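Local atomic coordinates of high-affinity zinc uptake system protein znuA (Streptococcus suis, PDB entry 3MFQ), a protein that binds zinc and probably acts as the extracellular metal-binding component of an ABC-type metal uptake system, as in the TroA family. Residues P110-K113 against S114-V118; V196-S199 against D200-E203; I267-Y270 against K271-K275. All coordinates share one frame; numbering follows the deposited sequence.

Interaction 1 of 3, residues P110-K113 against S114-V118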
# COMPACT_ATOMS: atom_id res chain seq x y z
N PRO A 110 -8.80 3.60 8.64
CA PRO A 110 -10.11 4.21 8.38
C PRO A 110 -10.41 4.28 6.88
O PRO A 110 -11.49 3.88 6.44
CB PRO A 110 -9.96 5.62 8.95
CG PRO A 110 -8.95 5.47 10.03
CD PRO A 110 -7.99 4.43 9.54
N LEU A 111 -9.45 4.78 6.11
CA LEU A 111 -9.60 4.88 4.67
C LEU A 111 -9.80 3.51 4.03
O LEU A 111 -10.60 3.37 3.10
CB LEU A 111 -8.38 5.57 4.06
CG LEU A 111 -8.51 7.08 3.87
CD1 LEU A 111 -9.36 7.69 4.97
CD2 LEU A 111 -7.14 7.74 3.82
N TYR A 112 -9.09 2.51 4.53
CA TYR A 112 -9.22 1.16 3.99
C TYR A 112 -10.59 0.58 4.30
O TYR A 112 -11.22 -0.05 3.46
CB TYR A 112 -8.11 0.25 4.53
CG TYR A 112 -7.96 -1.04 3.75
CD1 TYR A 112 -7.37 -1.04 2.49
CD2 TYR A 112 -8.39 -2.25 4.27
CE1 TYR A 112 -7.23 -2.21 1.77
CE2 TYR A 112 -8.25 -3.43 3.56
CZ TYR A 112 -7.66 -3.40 2.31
OH TYR A 112 -7.52 -4.57 1.60
N LYS A 113 -11.07 0.81 5.52
CA LYS A 113 -12.41 0.40 5.90
C LYS A 113 -13.43 1.03 4.96
O LYS A 113 -14.44 0.41 4.63
CB LYS A 113 -12.72 0.80 7.34
CG LYS A 113 -11.91 0.05 8.39
CD LYS A 113 -12.18 0.62 9.77
CE LYS A 113 -13.65 0.54 10.13
NZ LYS A 113 -14.10 -0.86 10.32
N SER A 114 -13.16 2.26 4.55
CA SER A 114 -14.01 2.94 3.59
C SER A 114 -14.02 2.18 2.27
O SER A 114 -15.08 1.88 1.73
CB SER A 114 -13.53 4.37 3.36
OG SER A 114 -14.34 5.04 2.41
N ALA A 115 -12.83 1.87 1.76
CA ALA A 115 -12.69 1.11 0.53
C ALA A 115 -13.46 -0.21 0.62
O ALA A 115 -14.19 -0.58 -0.30
CB ALA A 115 -11.22 0.85 0.24
N VAL A 116 -13.27 -0.91 1.74
CA VAL A 116 -13.97 -2.16 2.00
C VAL A 116 -15.47 -2.00 1.81
O VAL A 116 -16.13 -2.89 1.28
CB VAL A 116 -13.71 -2.65 3.43
CG1 VAL A 116 -14.74 -3.68 3.85
CG2 VAL A 116 -12.29 -3.20 3.55
N ALA A 117 -15.99 -0.85 2.23
CA ALA A 117 -17.42 -0.58 2.13
C ALA A 117 -17.88 -0.49 0.68
O ALA A 117 -18.87 -1.12 0.30
CB ALA A 117 -17.77 0.71 2.86
N VAL A 118 -17.16 0.28 -0.12
CA VAL A 118 -17.46 0.41 -1.55
C VAL A 118 -17.44 -0.96 -2.22
O VAL A 118 -18.35 -1.31 -2.97
CB VAL A 118 -16.46 1.34 -2.26
CG1 VAL A 118 -16.74 1.38 -3.75
CG2 VAL A 118 -16.52 2.73 -1.66
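The flat group here is the phenol ring of Y112, and V116 meets it one helical turn further on. CG2 of V116 approaches the ring obliquely, lying 4.0 Å from CE2 of Y112 and only slightly farther from CD2. A second aromatic, F266, stacks on the same tyrosine, while W106, Y141 and M19 also touch its side chain.

Two torsions bring this pair together. CG of Y112 is anti to the backbone N (chi1 -165°), which carries the ring outward from the helix. In V116 the CG2 branch is anti to the carbonyl carbon and beside the backbone N. That branch therefore reaches back toward the preceding turn, where it also packs near the carbonyl O of Y112.

The same carbonyl takes the bond from V116 N at 2.8 Å, with an N-H...O angle of 169°. Three more i to i+4 bonds run alongside. S114 N reaches P110 O and A115 N reaches L111 O, each at 3.0 Å. A117 N reaches K113 O at 3.1 Å, in a more bent bond of 140°. NZ of K113 forms a salt bridge with D146 of helix 131-156, and L145 of that helix touches the same lysine.

This is regular alpha-helical packing near the start of helix 109-123. Y112 and V116 form a buried side of that helix. Helix 131-156 meets it through Y141 and Q142, and helix 14-24 through M19 and L23. A115 is also buried, against V81, just after the edge strand 79-80 of the parallel sheet.

Interaction 2 of 3, residues V196-S199 against D200-E203; sequences VANS and DMIE
The start of helix 198-211 joins V196-S199 to D200-E203, with A197 at the N-cap position. The carbonyl O of A197 receives two backbone N-H groups. M201 N gives the first i to i+4 bond, at 3.1 Å and 149°. D200 N gives a weak bond to the same oxygen, also at 3.1 Å but bent to 134°.

Further along, E203 N bonds to S199 O at 3.1 Å. I202 N makes a weak bond to N198 O.

The contact lies on the protein surface, and V196 is poorly ordered. The bent chain of M201 turns toward V196. Its SD comes near CG2 of V196, but the position of that valine is uncertain, and the approach is doubtful in detail.

CG of D200 lies beside its own backbone N (chi1 -69°), and the carboxylate is thereby turned back toward A197. There the methyl CB of A197 lies 3.8 Å from OD2. The negative charge, close to the N-terminal end of the helix, would probably suit the helix dipole. D200 also reaches the backbone of A197 through a water, which accepts from A197 N at 2.9 Å and donates to OD2 of D200 at 2.7 Å.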
# COMPACT_ATOMS: atom_id res chain seq x y z
N VAL A 196 15.62 8.43 -9.28
CA VAL A 196 15.97 8.74 -7.90
C VAL A 196 16.93 9.93 -7.84
O VAL A 196 18.14 9.77 -7.98
CB VAL A 196 16.57 7.51 -7.18
CG1 VAL A 196 17.70 6.89 -8.00
CG2 VAL A 196 17.04 7.89 -5.78
N ALA A 197 16.37 11.12 -7.63
CA ALA A 197 17.16 12.35 -7.59
C ALA A 197 18.28 12.25 -6.57
O ALA A 197 18.05 11.92 -5.41
CB ALA A 197 16.26 13.53 -7.28
N ASN A 198 19.50 12.53 -7.01
CA ASN A 198 20.65 12.44 -6.13
C ASN A 198 20.60 13.50 -5.04
O ASN A 198 21.27 13.39 -4.02
CB ASN A 198 21.96 12.55 -6.91
CG ASN A 198 23.14 12.00 -6.15
OD1 ASN A 198 23.02 10.98 -5.47
ND2 ASN A 198 24.29 12.66 -6.27
N SER A 199 19.78 14.52 -5.26
CA SER A 199 19.63 15.60 -4.29
C SER A 199 18.65 15.21 -3.19
O SER A 199 18.71 15.74 -2.08
CB SER A 199 19.16 16.89 -4.98
OG SER A 199 17.83 16.77 -5.43
N ASP A 200 17.74 14.30 -3.51
CA ASP A 200 16.80 13.79 -2.51
C ASP A 200 17.45 12.69 -1.69
O ASP A 200 17.07 12.44 -0.55
CB ASP A 200 15.53 13.27 -3.18
CG ASP A 200 14.71 14.38 -3.80
OD1 ASP A 200 15.03 15.56 -3.54
OD2 ASP A 200 13.74 14.08 -4.52
N MET A 201 18.43 12.03 -2.29
CA MET A 201 19.23 11.05 -1.58
C MET A 201 19.96 11.75 -0.44
O MET A 201 19.88 11.33 0.71
CB MET A 201 20.24 10.40 -2.53
CG MET A 201 19.59 9.56 -3.61
SD MET A 201 19.03 7.97 -2.97
CE MET A 201 20.60 7.12 -2.80
N ILE A 202 20.66 12.83 -0.78
CA ILE A 202 21.41 13.62 0.19
C ILE A 202 20.49 14.22 1.23
O ILE A 202 20.76 14.14 2.43
CB ILE A 202 22.16 14.77 -0.49
CG1 ILE A 202 23.03 14.24 -1.63
CG2 ILE A 202 22.99 15.54 0.53
CD1 ILE A 202 23.62 15.33 -2.51
N GLU A 203 19.40 14.82 0.76
CA GLU A 203 18.37 15.35 1.64
C GLU A 203 18.05 14.33 2.72
O GLU A 203 17.99 14.66 3.90
CB GLU A 203 17.11 15.65 0.84
CG GLU A 203 16.70 17.11 0.82
CD GLU A 203 16.07 17.55 2.13
OE1 GLU A 203 15.11 18.35 2.08
OE2 GLU A 203 16.53 17.10 3.20
O HOH W 1 14.16 11.73 -5.83

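Interaction 3 of 3, residues I267-Y270 against K271-K275; sequences IDMY and KHNVK
K271 runs alongside I267, the residue one turn before it, and both side chains point the same way. Its CB lies 3.7 Å from the carbonyl O of I267. CG is anti to the carbonyl carbon and beside the backbone N (chi1 -63°), which lays it beside I267 O. CD then moves away from the oxygen. CE meets the CG2 branch of I267 at 3.7 Å. The chain is fully extended beyond CG. Its NZ end approaches D268 without touching the carboxylate, and the opposite charges may attract weakly. K271 also makes a cation-pi contact with W151.

On another side of the helix, M269 and N273 cross at a slant. SD of M269 lies 3.6 Å from ND2 of N273. That amide is held by F252, whose carbonyl O accepts from ND2. H272 is fixed in a similar way, since its NE2 bonds to the carbonyl O of E250. OD1 of N273 lies at the edge of the H272 ring, in its plane.

The ring of Y270 meets V274 at its edge, CD1 to CG2 at 4.1 Å. The same methyl packs near Y270 O. That oxygen accepts V274 N at 3.0 Å. H272 N bonds to D268 O at 2.9 Å, one of the four successive i to i+4 bonds that hold the turns.

V274 also touches W151, E155 and L156, and I267 touches Y141, all of helix 131-156. The arrangement is that of an amphipathic C-terminal helix, 266-281, packed along the long helix that spans both lobes in TroA-type metal-binding proteins.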
# COMPACT_ATOMS: atom_id res chain seq x y z
N ILE A 267 -4.32 -7.85 6.38
CA ILE A 267 -4.08 -7.70 7.81
C ILE A 267 -2.74 -8.31 8.22
O ILE A 267 -2.05 -7.78 9.08
CB ILE A 267 -5.21 -8.33 8.65
CG1 ILE A 267 -6.54 -7.63 8.36
CG2 ILE A 267 -4.88 -8.26 10.13
CD1 ILE A 267 -7.68 -8.14 9.20
N ASP A 268 -2.38 -9.42 7.58
CA ASP A 268 -1.10 -10.07 7.86
C ASP A 268 0.05 -9.24 7.30
O ASP A 268 1.08 -9.08 7.95
CB ASP A 268 -1.08 -11.49 7.30
CG ASP A 268 -2.00 -12.43 8.07
OD1 ASP A 268 -2.47 -12.04 9.15
OD2 ASP A 268 -2.24 -13.55 7.59
N MET A 269 -0.12 -8.72 6.09
CA MET A 269 0.86 -7.83 5.51
C MET A 269 1.09 -6.65 6.43
O MET A 269 2.20 -6.15 6.57
CB MET A 269 0.40 -7.35 4.13
CG MET A 269 1.28 -6.27 3.51
SD MET A 269 0.93 -4.61 4.13
CE MET A 269 -0.72 -4.35 3.50
N TYR A 270 0.02 -6.20 7.08
CA TYR A 270 0.09 -5.06 7.98
C TYR A 270 0.91 -5.39 9.22
O TYR A 270 1.83 -4.66 9.58
CB TYR A 270 -1.32 -4.66 8.41
CG TYR A 270 -1.53 -3.17 8.49
CD1 TYR A 270 -0.82 -2.40 9.40
CD2 TYR A 270 -2.43 -2.53 7.65
CE1 TYR A 270 -1.01 -1.05 9.48
CE2 TYR A 270 -2.63 -1.17 7.72
CZ TYR A 270 -1.92 -0.43 8.64
OH TYR A 270 -2.10 0.93 8.73
N LYS A 271 0.56 -6.50 9.87
CA LYS A 271 1.25 -6.93 11.07
C LYS A 271 2.73 -7.13 10.77
O LYS A 271 3.59 -6.69 11.52
CB LYS A 271 0.64 -8.22 11.61
CG LYS A 271 -0.80 -8.09 12.05
CD LYS A 271 -1.33 -9.41 12.61
CE LYS A 271 -2.78 -9.28 13.05
NZ LYS A 271 -3.30 -10.57 13.58
N HIS A 272 3.01 -7.80 9.66
CA HIS A 272 4.38 -8.02 9.21
C HIS A 272 5.16 -6.72 9.17
O HIS A 272 6.27 -6.62 9.70
CB HIS A 272 4.38 -8.68 7.84
CG HIS A 272 5.74 -8.73 7.20
ND1 HIS A 272 6.57 -9.82 7.31
CD2 HIS A 272 6.40 -7.83 6.44
CE1 HIS A 272 7.69 -9.59 6.65
NE2 HIS A 272 7.61 -8.38 6.12
N ASN A 273 4.58 -5.71 8.52
CA ASN A 273 5.21 -4.40 8.44
C ASN A 273 5.47 -3.82 9.82
O ASN A 273 6.58 -3.38 10.12
CB ASN A 273 4.36 -3.44 7.61
CG ASN A 273 4.48 -3.70 6.12
OD1 ASN A 273 5.17 -4.62 5.69
ND2 ASN A 273 3.80 -2.88 5.32
N VAL A 274 4.45 -3.84 10.67
CA VAL A 274 4.54 -3.27 12.01
C VAL A 274 5.61 -3.94 12.87
O VAL A 274 6.47 -3.27 13.42
CB VAL A 274 3.19 -3.34 12.73
CG1 VAL A 274 3.37 -3.05 14.21
CG2 VAL A 274 2.21 -2.36 12.11
N LYS A 275 5.55 -5.27 12.99
CA LYS A 275 6.54 -6.00 13.77
C LYS A 275 7.95 -5.67 13.31
O LYS A 275 8.87 -5.53 14.12
CB LYS A 275 6.32 -7.52 13.66
CG LYS A 275 5.07 -8.04 14.37
CD LYS A 275 5.08 -9.57 14.41
CE LYS A 275 3.79 -10.14 14.99
NZ LYS A 275 3.85 -11.62 15.13

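In the fold
All three contacts are local, i to i+4 or cap contacts within helices, and none touches another. Interactions 1 and 3 are the nearer pair, with centres 18 Å apart and nearest atoms about 6 Å apart. F266 joins them, since it meets both Y112 and Y270, and both helices pack on helix 131-156. Interaction 2 lies on the far side of the chain's centre from interaction 1, 34 Å away between centres. The zinc site of H41, H104, H170 and D254 is not part of any contact. The side chains of Y112 and V196 are each about 14 Å from the zinc, and that of N273 about 11 Å.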